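Local coordinates for protein cytochrome oxidase subunit II (Rhodothermus marinus, PDB 1W2L) that carries electrons on a covalently bound heme c, probably passing them to the copper A centre of the caa3 oxygen reductase whose cytochrome c domain it forms, at residues F19-I24 with R28-S33; A52-L57 with F94-Q99. All blocks are in the same frame, centred on the assembly; numbering follows the deposited sequence.

Interaction 1: residues F19-I24 with R28-S33; sequences FSCHSI and RLVGPS. With HEC (heme c), chain B.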
ATOM      1  N   PHE A  19      -0.495   5.205  -8.058  1.00  9.53           N
ATOM      2  CA  PHE A  19       0.089   6.524  -8.085  1.00  9.23           C
ATOM      3  C   PHE A  19      -0.940   7.621  -7.868  1.00  8.78           C
ATOM      4  O   PHE A  19      -0.595   8.746  -7.507  1.00 11.39           O
ATOM      5  CB  PHE A  19       0.788   6.812  -9.417  1.00  9.94           C
ATOM      6  CG  PHE A  19      -0.197   7.004 -10.562  1.00  9.81           C
ATOM      7  CD1 PHE A  19      -0.701   5.934 -11.268  1.00 10.09           C
ATOM      8  CD2 PHE A  19      -0.663   8.255 -10.964  1.00 11.81           C
ATOM      9  CE1 PHE A  19      -1.637   6.082 -12.270  1.00 11.19           C
ATOM     10  CE2 PHE A  19      -1.585   8.420 -11.935  1.00 12.00           C
ATOM     11  CZ  PHE A  19      -2.093   7.333 -12.596  1.00 11.95           C
ATOM     12  N   SER A  20      -2.170   7.375  -8.251  1.00  8.76           N
ATOM     13  CA  SER A  20      -3.192   8.396  -8.240  1.00  9.67           C
ATOM     14  C   SER A  20      -3.566   8.786  -6.810  1.00 10.48           C
ATOM     15  O   SER A  20      -4.084   9.895  -6.570  1.00 13.63           O
ATOM     16  CB  SER A  20      -4.415   7.992  -9.045  1.00 11.23           C
ATOM     17  OG  SER A  20      -5.128   6.902  -8.526  1.00 12.44           O
ATOM     18  N   CYS A  21      -3.353   7.905  -5.866  1.00  8.96           N
ATOM     19  CA  CYS A  21      -3.722   8.134  -4.471  1.00  9.40           C
ATOM     20  C   CYS A  21      -2.537   8.063  -3.516  1.00  8.65           C
ATOM     21  O   CYS A  21      -2.693   8.474  -2.378  1.00 10.56           O
ATOM     22  CB  CYS A  21      -4.790   7.121  -4.024  1.00  9.15           C
ATOM     23  SG  CYS A  21      -6.336   7.337  -4.942  1.00 10.43           S
ATOM     24  N   HIS A  22      -1.403   7.519  -3.966  1.00 10.46           N
ATOM     25  CA  HIS A  22      -0.244   7.316  -3.077  1.00 11.00           C
ATOM     26  C   HIS A  22       1.015   7.851  -3.738  1.00 12.23           C
ATOM     27  O   HIS A  22       1.412   7.330  -4.807  1.00 13.63           O
ATOM     28  CB  HIS A  22      -0.033   5.804  -2.854  1.00 11.13           C
ATOM     29  CG  HIS A  22      -1.108   5.114  -2.073  1.00  9.52           C
ATOM     30  ND1 HIS A  22      -1.288   5.281  -0.723  1.00 11.45           N
ATOM     31  CD2 HIS A  22      -2.032   4.203  -2.483  1.00  7.49           C
ATOM     32  CE1 HIS A  22      -2.303   4.489  -0.335  1.00  6.68           C
ATOM     33  NE2 HIS A  22      -2.753   3.840  -1.397  1.00 12.08           N
ATOM     34  N   SER A  23       1.658   8.808  -3.104  1.00 11.21           N
ATOM     35  CA  SER A  23       2.911   9.366  -3.546  1.00 11.90           C
ATOM     36  C   SER A  23       4.068   8.488  -3.088  1.00 12.07           C
ATOM     37  O   SER A  23       3.912   7.615  -2.263  1.00 13.09           O
ATOM     38  CB  SER A  23       3.092  10.769  -3.040  1.00 14.02           C
ATOM     39  OG  SER A  23       3.433  10.688  -1.657  1.00 15.21           O
ATOM     40  N   ILE A  24       5.244   8.794  -3.650  1.00 13.36           N
ATOM     41  CA  ILE A  24       6.469   8.140  -3.140  1.00 15.34           C
ATOM     42  C   ILE A  24       7.430   9.177  -2.608  1.00 17.40           C
ATOM     43  O   ILE A  24       8.585   8.865  -2.263  1.00 21.89           O
ATOM     44  CB  ILE A  24       7.116   7.244  -4.194  1.00 16.21           C
ATOM     45  CG1 ILE A  24       7.456   7.912  -5.530  1.00 21.08           C
ATOM     46  CG2 ILE A  24       6.243   6.032  -4.421  1.00 16.79           C
ATOM     47  CD1 ILE A  24       8.365   7.045  -6.392  1.00 23.23           C
ATOM     48  N   ARG A  28       1.047  13.843   0.988  1.00 17.41           N
ATOM     49  CA  ARG A  28      -0.259  13.288   1.169  1.00 15.33           C
ATOM     50  C   ARG A  28      -1.138  13.577  -0.030  1.00 14.46           C
ATOM     51  O   ARG A  28      -1.288  14.712  -0.456  1.00 21.07           O
ATOM     52  CB  ARG A  28      -0.899  13.886   2.456  1.00 19.23           C
ATOM     53  CG  ARG A  28      -2.284  13.335   2.723  1.00 18.53           C
ATOM     54  CD  ARG A  28      -2.825  13.734   4.102  1.00 19.45           C
ATOM     55  NE  ARG A  28      -4.248  13.379   4.171  1.00 18.81           N
ATOM     56  CZ  ARG A  28      -4.961  12.820   5.139  1.00 17.86           C
ATOM     57  NH1 ARG A  28      -4.364  12.532   6.299  1.00 19.98           N
ATOM     58  NH2 ARG A  28      -6.272  12.580   4.928  1.00 19.09           N
ATOM     59  N   LEU A  29      -1.744  12.562  -0.606  1.00 12.95           N
ATOM     60  CA  LEU A  29      -2.686  12.694  -1.707  1.00 12.70           C
ATOM     61  C   LEU A  29      -4.021  12.221  -1.127  1.00 13.23           C
ATOM     62  O   LEU A  29      -4.280  12.389   0.073  1.00 13.87           O
ATOM     63  CB  LEU A  29      -2.212  11.873  -2.868  1.00 12.95           C
ATOM     64  CG  LEU A  29      -0.893  12.283  -3.482  1.00 15.28           C
ATOM     65  CD1 LEU A  29      -0.591  11.346  -4.655  1.00 17.66           C
ATOM     66  CD2 LEU A  29      -0.967  13.750  -3.908  1.00 26.17           C
ATOM     67  N   VAL A  30      -4.872  11.536  -1.829  1.00 13.33           N
ATOM     68  CA  VAL A  30      -6.048  10.937  -1.235  1.00 11.85           C
ATOM     69  C   VAL A  30      -5.653   9.964  -0.144  1.00  9.58           C
ATOM     70  O   VAL A  30      -6.263   9.902   0.911  1.00 11.28           O
ATOM     71  CB  VAL A  30      -6.896  10.314  -2.348  1.00 14.71           C
ATOM     72  CG1 VAL A  30      -7.970   9.421  -1.802  1.00 16.42           C
ATOM     73  CG2 VAL A  30      -7.567  11.412  -3.191  1.00 23.30           C
ATOM     74  N   GLY A  31      -4.643   9.165  -0.400  1.00 10.99           N
ATOM     75  CA  GLY A  31      -4.097   8.219   0.552  1.00  9.90           C
ATOM     76  C   GLY A  31      -2.712   8.649   1.058  1.00  9.64           C
ATOM     77  O   GLY A  31      -2.137   9.655   0.611  1.00 10.96           O
ATOM     78  N   PRO A  32      -2.227   7.887   2.005  1.00  9.81           N
ATOM     79  CA  PRO A  32      -0.905   8.162   2.610  1.00 10.27           C
ATOM     80  C   PRO A  32       0.232   7.859   1.657  1.00 10.55           C
ATOM     81  O   PRO A  32       0.173   7.001   0.797  1.00 11.04           O
ATOM     82  CB  PRO A  32      -0.874   7.268   3.817  1.00 11.81           C
ATOM     83  CG  PRO A  32      -1.850   6.167   3.497  1.00 14.23           C
ATOM     84  CD  PRO A  32      -2.916   6.778   2.645  1.00 10.04           C
ATOM     85  N   SER A  33       1.345   8.573   1.874  1.00 12.57           N
ATOM     86  CA  SER A  33       2.498   8.295   1.039  1.00 12.38           C
ATOM     87  C   SER A  33       3.079   6.927   1.351  1.00 11.98           C
ATOM     88  O   SER A  33       3.052   6.447   2.491  1.00 13.46           O
ATOM     89  CB  SER A  33       3.556   9.370   1.298  1.00 14.74           C
ATOM     90  OG  SER A  33       4.622   9.279   0.371  1.00 14.78           O
TER
HETATM   91 FE   HEC B1100      -4.192   2.427  -1.283  1.00  7.18          FE
HETATM   92  CHA HEC B1100      -4.152   2.658   2.124  1.00  8.36           C
HETATM   93  CHB HEC B1100      -1.679   0.128  -1.149  1.00  7.75           C
HETATM   94  CHC HEC B1100      -4.309   2.142  -4.661  1.00  7.91           C
HETATM   95  CHD HEC B1100      -6.441   4.999  -1.420  1.00  7.88           C
HETATM   96  NA  HEC B1100      -3.144   1.551   0.209  1.00  7.68           N
HETATM   97  C1A HEC B1100      -3.301   1.765   1.565  1.00  7.71           C
HETATM   98  C2A HEC B1100      -2.245   1.050   2.235  1.00  8.00           C
HETATM   99  C3A HEC B1100      -1.592   0.307   1.331  1.00  8.17           C
HETATM  100  C4A HEC B1100      -2.142   0.616   0.020  1.00  7.15           C
HETATM  101  CMA HEC B1100      -0.373  -0.593   1.534  1.00  9.86           C
HETATM  102  CAA HEC B1100      -1.931   1.234   3.725  1.00  9.74           C
HETATM  103  CBA HEC B1100      -1.091   2.506   3.811  1.00 10.88           C
HETATM  104  CGA HEC B1100      -0.637   2.972   5.236  1.00 11.50           C
HETATM  105  O1A HEC B1100      -0.190   4.093   5.242  1.00 13.30           O
HETATM  106  O2A HEC B1100      -0.835   2.196   6.209  1.00 11.68           O
HETATM  107  NB  HEC B1100      -3.173   1.345  -2.646  1.00  7.73           N
HETATM  108  C1B HEC B1100      -2.182   0.514  -2.381  1.00  7.88           C
HETATM  109  C2B HEC B1100      -1.643  -0.068  -3.632  1.00  7.87           C
HETATM  110  C3B HEC B1100      -2.446   0.456  -4.615  1.00  7.79           C
HETATM  111  C4B HEC B1100      -3.373   1.364  -4.023  1.00  7.70           C
HETATM  112  CMB HEC B1100      -0.484  -0.971  -3.737  1.00  9.64           C
HETATM  113  CAB HEC B1100      -2.399   0.186  -6.100  1.00  9.71           C
HETATM  114  CBB HEC B1100      -2.523  -1.334  -6.365  1.00 10.75           C
HETATM  115  NC  HEC B1100      -5.196   3.327  -2.747  1.00  8.06           N
HETATM  116  C1C HEC B1100      -5.075   3.059  -4.109  1.00  7.27           C
HETATM  117  C2C HEC B1100      -5.970   4.004  -4.824  1.00  7.98           C
HETATM  118  C3C HEC B1100      -6.555   4.781  -3.918  1.00  8.40           C
HETATM  119  C4C HEC B1100      -6.107   4.372  -2.618  1.00  7.91           C
HETATM  120  CMC HEC B1100      -6.082   4.013  -6.348  1.00  8.80           C
HETATM  121  CAC HEC B1100      -7.418   6.030  -4.145  1.00 10.13           C
HETATM  122  CBC HEC B1100      -8.701   5.866  -4.925  1.00 11.60           C
HETATM  123  ND  HEC B1100      -5.138   3.560   0.093  1.00  8.78           N
HETATM  124  C1D HEC B1100      -5.993   4.588  -0.171  1.00  8.11           C
HETATM  125  C2D HEC B1100      -6.393   5.238   1.056  1.00  7.97           C
HETATM  126  C3D HEC B1100      -5.766   4.555   2.013  1.00  7.79           C
HETATM  127  C4D HEC B1100      -4.988   3.513   1.454  1.00  7.82           C
HETATM  128  CMD HEC B1100      -7.282   6.405   1.136  1.00  9.75           C
HETATM  129  CAD HEC B1100      -5.844   4.847   3.563  1.00 10.08           C
HETATM  130  CBD HEC B1100      -7.096   4.241   4.191  1.00 10.62           C
HETATM  131  CGD HEC B1100      -6.937   2.772   4.392  1.00 10.76           C
HETATM  132  O1D HEC B1100      -7.624   1.951   3.717  1.00 12.80           O
HETATM  133  O2D HEC B1100      -6.067   2.371   5.223  1.00 11.71           O
HETATM  134  O   HOH W   1      -5.040  11.728  -4.836  1.00 25.88           O
HETATM  135  O   HOH W   2       0.232  10.025  -0.901  1.00 12.60           O
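With chi1 at -67°, His-22 has its ring anti to the carbonyl carbon, beside the backbone N, and a chi2 of -72° turns ND1 to the carbonyl of Pro-32 while NE2 points at the heme iron. ND1 donates to Pro-32 O over 2.7 Å in an almost straight bond (176°), with the oxygen in the plane of the ring. That bond fixes the rotation of the imidazole about the line to the iron, and probably lends the ligand some imidazolate character. NE2 binds the iron at 2.0 Å; Met-76 supplies the other axial ligand. This is the CXXCH motif of class I cytochromes c: Cys-21 SG is bonded to heme CAC (1.9 Å), Cys-18 makes the other thioether, and His-22 is the proximal ligand. Pro-32, ten residues on, supplies the carbonyl that orients it. Gly-31 N donates to Cys-21 O at 2.9 Å, on a lone pair in the carbonyl plane. Beside it Val-30 CB lies 4.0 Å from Cys-21 SG, next to the thioether. CD1 of Leu-29 lies against the backbone of 19-24, 3.7 Å from Ser-23 N. One water joins Ser-20 O to Val-30 N, a second Ser-23 N to Gly-31 O. Farther along, the hydroxyls of Ser-23 and Ser-33 meet, OG to OG, at 2.7 Å, hydrogen-bonded also to Ser-27 O and Gly-26 N respectively.

Interaction 2: residues A52-L57 with F94-Q99; sequences ADENYL and FIKQQQ. With HEC (heme c), chain B; ACT (acetate ion), chain D.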
ATOM      1  N   ALA A  52       3.561  -1.763  10.027  1.00 14.37           N
ATOM      2  CA  ALA A  52       3.428  -2.037   8.613  1.00 11.52           C
ATOM      3  C   ALA A  52       4.488  -3.023   8.137  1.00 11.07           C
ATOM      4  O   ALA A  52       5.496  -2.672   7.536  1.00 13.81           O
ATOM      5  CB  ALA A  52       3.445  -0.740   7.792  1.00 13.09           C
ATOM      6  N   ASP A  53       4.210  -4.283   8.410  1.00 10.66           N
ATOM      7  CA  ASP A  53       5.018  -5.419   7.957  1.00 10.55           C
ATOM      8  C   ASP A  53       4.420  -5.979   6.654  1.00  9.88           C
ATOM      9  O   ASP A  53       3.481  -5.443   6.091  1.00 10.42           O
ATOM     10  CB  ASP A  53       5.136  -6.446   9.065  1.00 10.55           C
ATOM     11  CG  ASP A  53       3.828  -7.024   9.534  1.00 11.40           C
ATOM     12  OD1 ASP A  53       2.793  -6.867   8.876  1.00 11.74           O
ATOM     13  OD2 ASP A  53       3.838  -7.693  10.607  1.00 16.28           O
ATOM     14  N   GLU A  54       5.059  -7.033   6.155  1.00 10.77           N
ATOM     15  CA  GLU A  54       4.638  -7.595   4.881  1.00 11.44           C
ATOM     16  C   GLU A  54       3.183  -8.008   4.893  1.00 10.47           C
ATOM     17  O   GLU A  54       2.424  -7.754   3.943  1.00 11.78           O
ATOM     18  CB  GLU A  54       5.496  -8.796   4.527  1.00 16.32           C
ATOM     19  CG  GLU A  54       5.630  -9.203   3.114  1.00 27.70           C
ATOM     20  CD  GLU A  54       7.028  -9.325   2.519  1.00 26.96           C
ATOM     21  OE1 GLU A  54       8.042  -8.715   2.976  1.00 29.19           O
ATOM     22  OE2 GLU A  54       7.212 -10.006   1.510  1.00 36.62           O
ATOM     23  N   ASN A  55       2.762  -8.683   5.991  1.00  9.73           N
ATOM     24  CA  ASN A  55       1.374  -9.091   6.103  1.00 10.39           C
ATOM     25  C   ASN A  55       0.416  -7.920   6.101  1.00  9.46           C
ATOM     26  O   ASN A  55      -0.684  -7.986   5.514  1.00 10.96           O
ATOM     27  CB  ASN A  55       1.141  -9.945   7.340  1.00 11.28           C
ATOM     28  CG  ASN A  55       1.592 -11.374   7.124  1.00 13.95           C
ATOM     29  OD1 ASN A  55       1.705 -11.802   6.009  1.00 26.72           O
ATOM     30  ND2 ASN A  55       1.868 -12.063   8.170  1.00 18.80           N
ATOM     31  N   TYR A  56       0.772  -6.828   6.766  1.00  9.82           N
ATOM     32  CA  TYR A  56      -0.095  -5.662   6.734  1.00  9.73           C
ATOM     33  C   TYR A  56      -0.224  -5.087   5.337  1.00  9.53           C
ATOM     34  O   TYR A  56      -1.311  -4.676   4.928  1.00 10.42           O
ATOM     35  CB  TYR A  56       0.422  -4.592   7.721  1.00 10.49           C
ATOM     36  CG  TYR A  56      -0.274  -3.267   7.508  1.00  9.94           C
ATOM     37  CD1 TYR A  56      -1.576  -3.113   7.960  1.00 11.64           C
ATOM     38  CD2 TYR A  56       0.290  -2.229   6.831  1.00  9.97           C
ATOM     39  CE1 TYR A  56      -2.262  -1.932   7.766  1.00 12.02           C
ATOM     40  CE2 TYR A  56      -0.389  -1.039   6.631  1.00  9.83           C
ATOM     41  CZ  TYR A  56      -1.673  -0.890   7.098  1.00 10.29           C
ATOM     42  OH  TYR A  56      -2.376   0.263   6.913  1.00 11.15           O
ATOM     43  N   LEU A  57       0.870  -5.012   4.607  1.00  9.87           N
ATOM     44  CA  LEU A  57       0.812  -4.501   3.246  1.00 10.50           C
ATOM     45  C   LEU A  57      -0.062  -5.405   2.384  1.00 10.45           C
ATOM     46  O   LEU A  57      -0.877  -4.941   1.598  1.00 11.77           O
ATOM     47  CB  LEU A  57       2.212  -4.332   2.677  1.00 11.23           C
ATOM     48  CG  LEU A  57       3.111  -3.333   3.399  1.00 12.27           C
ATOM     49  CD1 LEU A  57       4.498  -3.298   2.751  1.00 14.91           C
ATOM     50  CD2 LEU A  57       2.487  -1.957   3.408  1.00 13.75           C
ATOM     51  N   PHE A  94       8.371  -3.059  -4.195  1.00 14.76           N
ATOM     52  CA  PHE A  94       8.487  -1.643  -4.554  1.00 14.82           C
ATOM     53  C   PHE A  94       8.210  -0.754  -3.347  1.00 13.90           C
ATOM     54  O   PHE A  94       8.961   0.185  -3.057  1.00 16.06           O
ATOM     55  CB  PHE A  94       7.510  -1.325  -5.675  1.00 14.50           C
ATOM     56  CG  PHE A  94       7.419   0.141  -6.031  1.00 16.32           C
ATOM     57  CD1 PHE A  94       8.419   0.719  -6.820  1.00 20.35           C
ATOM     58  CD2 PHE A  94       6.415   0.958  -5.594  1.00 16.47           C
ATOM     59  CE1 PHE A  94       8.363   2.069  -7.158  1.00 20.82           C
ATOM     60  CE2 PHE A  94       6.346   2.297  -5.932  1.00 17.64           C
ATOM     61  CZ  PHE A  94       7.323   2.875  -6.718  1.00 19.21           C
ATOM     62  N   ILE A  95       7.156  -1.051  -2.589  1.00 13.41           N
ATOM     63  CA  ILE A  95       6.861  -0.237  -1.383  1.00 13.35           C
ATOM     64  C   ILE A  95       8.002  -0.294  -0.389  1.00 14.92           C
ATOM     65  O   ILE A  95       8.341   0.767   0.157  1.00 17.13           O
ATOM     66  CB  ILE A  95       5.534  -0.644  -0.705  1.00 12.24           C
ATOM     67  CG1 ILE A  95       4.368  -0.351  -1.618  1.00 13.91           C
ATOM     68  CG2 ILE A  95       5.382  -0.017   0.669  1.00 14.73           C
ATOM     69  CD1 ILE A  95       3.082  -0.959  -1.108  1.00 14.82           C
ATOM     70  N   LYS A  96       8.556  -1.468  -0.136  1.00 16.27           N
ATOM     71  CA  LYS A  96       9.564  -1.593   0.920  1.00 18.22           C
ATOM     72  C   LYS A  96      10.762  -0.725   0.670  1.00 22.25           C
ATOM     73  O   LYS A  96      11.432  -0.334   1.629  1.00 25.02           O
ATOM     74  CB  LYS A  96      10.067  -3.035   1.047  1.00 19.18           C
ATOM     75  CG  LYS A  96       9.102  -3.983   1.697  1.00 20.68           C
ATOM     76  CD  LYS A  96       9.568  -5.394   1.927  1.00 28.29           C
ATOM     77  CE  LYS A  96      10.988  -5.742   1.608  1.00 35.66           C
ATOM     78  NZ  LYS A  96      11.025  -7.263   1.792  1.00 45.05           N
ATOM     79  N   GLN A  97      11.056  -0.482  -0.604  1.00 22.32           N
ATOM     80  CA  GLN A  97      12.219   0.349  -0.883  1.00 29.73           C
ATOM     81  C   GLN A  97      11.927   1.845  -0.933  1.00 24.97           C
ATOM     82  O   GLN A  97      12.824   2.665  -1.180  1.00 31.41           O
ATOM     83  CB  GLN A  97      12.816  -0.102  -2.198  1.00 36.30           C
ATOM     84  CG  GLN A  97      12.086  -0.960  -3.167  1.00 49.45           C
ATOM     85  CD  GLN A  97      12.997  -1.277  -4.352  1.00 48.02           C
ATOM     86  OE1 GLN A  97      12.827  -0.770  -5.460  1.00 57.61           O
ATOM     87  NE2 GLN A  97      13.966  -2.139  -4.083  1.00 51.34           N
ATOM     88  N   GLN A  98      10.697   2.282  -0.684  1.00 21.91           N
ATOM     89  CA  GLN A  98      10.424   3.722  -0.593  1.00 21.59           C
ATOM     90  C   GLN A  98      10.701   4.186   0.818  1.00 22.34           C
ATOM     91  O   GLN A  98       9.888   3.972   1.730  1.00 21.99           O
ATOM     92  CB  GLN A  98       8.985   4.055  -0.999  1.00 19.73           C
ATOM     93  CG  GLN A  98       8.584   3.363  -2.294  1.00 20.64           C
ATOM     94  CD  GLN A  98       9.516   3.716  -3.431  1.00 20.21           C
ATOM     95  OE1 GLN A  98       9.895   4.890  -3.629  1.00 24.46           O
ATOM     96  NE2 GLN A  98       9.871   2.672  -4.155  1.00 22.52           N
ATOM     97  N   GLN A  99      11.890   4.737   1.082  1.00 27.63           N
ATOM     98  CA  GLN A  99      12.270   4.930   2.495  1.00 25.83           C
ATOM     99  C   GLN A  99      12.806   6.333   2.801  1.00 29.32           C
ATOM    100  O   GLN A  99      12.912   7.094   1.789  1.00 34.87           O
ATOM    101  CB  GLN A  99      13.310   3.862   2.890  1.00 28.95           C
ATOM    102  CG  GLN A  99      12.827   2.449   3.060  1.00 28.75           C
ATOM    103  CD  GLN A  99      11.766   2.265   4.126  1.00 31.10           C
ATOM    104  OE1 GLN A  99      11.045   1.278   4.267  1.00 32.13           O
ATOM    105  NE2 GLN A  99      11.534   3.265   4.957  1.00 28.36           N
TER
HETATM  106 FE   HEC B1100      -4.192   2.427  -1.283  1.00  7.18          FE
HETATM  107  CHA HEC B1100      -4.152   2.658   2.124  1.00  8.36           C
HETATM  108  CHB HEC B1100      -1.679   0.128  -1.149  1.00  7.75           C
HETATM  109  CHC HEC B1100      -4.309   2.142  -4.661  1.00  7.91           C
HETATM  110  CHD HEC B1100      -6.441   4.999  -1.420  1.00  7.88           C
HETATM  111  NA  HEC B1100      -3.144   1.551   0.209  1.00  7.68           N
HETATM  112  C1A HEC B1100      -3.301   1.765   1.565  1.00  7.71           C
HETATM  113  C2A HEC B1100      -2.245   1.050   2.235  1.00  8.00           C
HETATM  114  C3A HEC B1100      -1.592   0.307   1.331  1.00  8.17           C
HETATM  115  C4A HEC B1100      -2.142   0.616   0.020  1.00  7.15           C
HETATM  116  CMA HEC B1100      -0.373  -0.593   1.534  1.00  9.86           C
HETATM  117  CAA HEC B1100      -1.931   1.234   3.725  1.00  9.74           C
HETATM  118  CBA HEC B1100      -1.091   2.506   3.811  1.00 10.88           C
HETATM  119  CGA HEC B1100      -0.637   2.972   5.236  1.00 11.50           C
HETATM  120  O1A HEC B1100      -0.190   4.093   5.242  1.00 13.30           O
HETATM  121  O2A HEC B1100      -0.835   2.196   6.209  1.00 11.68           O
HETATM  122  NB  HEC B1100      -3.173   1.345  -2.646  1.00  7.73           N
HETATM  123  C1B HEC B1100      -2.182   0.514  -2.381  1.00  7.88           C
HETATM  124  C2B HEC B1100      -1.643  -0.068  -3.632  1.00  7.87           C
HETATM  125  C3B HEC B1100      -2.446   0.456  -4.615  1.00  7.79           C
HETATM  126  C4B HEC B1100      -3.373   1.364  -4.023  1.00  7.70           C
HETATM  127  CMB HEC B1100      -0.484  -0.971  -3.737  1.00  9.64           C
HETATM  128  CAB HEC B1100      -2.399   0.186  -6.100  1.00  9.71           C
HETATM  129  CBB HEC B1100      -2.523  -1.334  -6.365  1.00 10.75           C
HETATM  130  NC  HEC B1100      -5.196   3.327  -2.747  1.00  8.06           N
HETATM  131  C1C HEC B1100      -5.075   3.059  -4.109  1.00  7.27           C
HETATM  132  C2C HEC B1100      -5.970   4.004  -4.824  1.00  7.98           C
HETATM  133  C3C HEC B1100      -6.555   4.781  -3.918  1.00  8.40           C
HETATM  134  C4C HEC B1100      -6.107   4.372  -2.618  1.00  7.91           C
HETATM  135  CMC HEC B1100      -6.082   4.013  -6.348  1.00  8.80           C
HETATM  136  CAC HEC B1100      -7.418   6.030  -4.145  1.00 10.13           C
HETATM  137  CBC HEC B1100      -8.701   5.866  -4.925  1.00 11.60           C
HETATM  138  ND  HEC B1100      -5.138   3.560   0.093  1.00  8.78           N
HETATM  139  C1D HEC B1100      -5.993   4.588  -0.171  1.00  8.11           C
HETATM  140  C2D HEC B1100      -6.393   5.238   1.056  1.00  7.97           C
HETATM  141  C3D HEC B1100      -5.766   4.555   2.013  1.00  7.79           C
HETATM  142  C4D HEC B1100      -4.988   3.513   1.454  1.00  7.82           C
HETATM  143  CMD HEC B1100      -7.282   6.405   1.136  1.00  9.75           C
HETATM  144  CAD HEC B1100      -5.844   4.847   3.563  1.00 10.08           C
HETATM  145  CBD HEC B1100      -7.096   4.241   4.191  1.00 10.62           C
HETATM  146  CGD HEC B1100      -6.937   2.772   4.392  1.00 10.76           C
HETATM  147  O1D HEC B1100      -7.624   1.951   3.717  1.00 12.80           O
HETATM  148  O2D HEC B1100      -6.067   2.371   5.223  1.00 11.71           O
HETATM  149  C   ACT D1102       7.854  -8.445   7.982  1.00 14.75           C
HETATM  150  O   ACT D1102       7.704  -7.606   7.053  1.00 15.01           O
HETATM  151  OXT ACT D1102       7.091  -9.235   8.513  1.00 16.45           O
HETATM  152  CH3 ACT D1102       9.309  -8.490   8.542  1.00 18.88           C
HETATM  153  O   HOH W   3       9.815  -9.396   0.995  1.00 51.76           O
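Ile-95 and Lys-96 carry the meeting of the 94-99 segment with 52-57, Ile-95 on Leu-57 and Lys-96 on Glu-54. Phe-94, the first residue, packs instead on Tyr-13 and Ala-10 of helix 5-15. Ile-95 touches Leu-57 CD1 with its CG2 branch, at 4.0 Å, the two side chains running antiparallel alongside one another. Leu-57 forks here: CD1 takes the isoleucine, while CD2 rests against the heme methyl CMA at 3.7 Å. Lys-96 follows, its chain bent by a nearly eclipsed chi3 of 5° that swings NZ to Glu-54. The two side chains cross obliquely in a long salt bridge, NZ to OE1 at 3.5 Å, and a water accepts from NZ and probably donates to Glu-54 OE2. Glu-93 is a second carboxylate partner of the ammonium, so its charge is shared between two acids. After the helix ends, Gln-98 folds back and its NE2 donates to Phe-94 O over 2.9 Å, the donor lying above the carbonyl plane; the same nitrogen sits 3.4 Å over one face of the Phe-94 ring. On the other segment, Asp-53 is the N-cap of helix 54-62: OD1 accepts from Tyr-56 N at 2.9 Å. An acetate, probably from the crystallisation liquor, accepts from Glu-54 N. In the first turn, Tyr-56 OH gives its proton to heme propionate O2A at 2.6 Å, the oxygen lying in the ring plane. The arrangement belongs to the class I cytochrome c fold, in which the C-terminal helix, here 85-96, packs on the N-terminal helix 5-15 and on helix 54-62 bordering the heme pocket.

How the interactions relate
Both contacts touch the same heme, interaction 1 at its iron and a thioether, interaction 2 at a propionate and a ring methyl. Interaction 1 joins two neighbouring pieces of one loop and is mostly polar: one carbonyl orients the metal ligand, while other backbone bonds, waters and a serine pair hold the pieces together. Its heme side (Cys-21, His-22, Gly-31, Pro-32) is buried, whereas Leu-29 and Val-30 are exposed. Interaction 2 brings together helices 54-62 and 85-96, distant in sequence, over a smaller area, 161 against 425 Å², with a buried aliphatic pair on the heme side and a charged pair nearer the surface. The two adjoin where Ile-24 packs on Phe-94 and Gln-98.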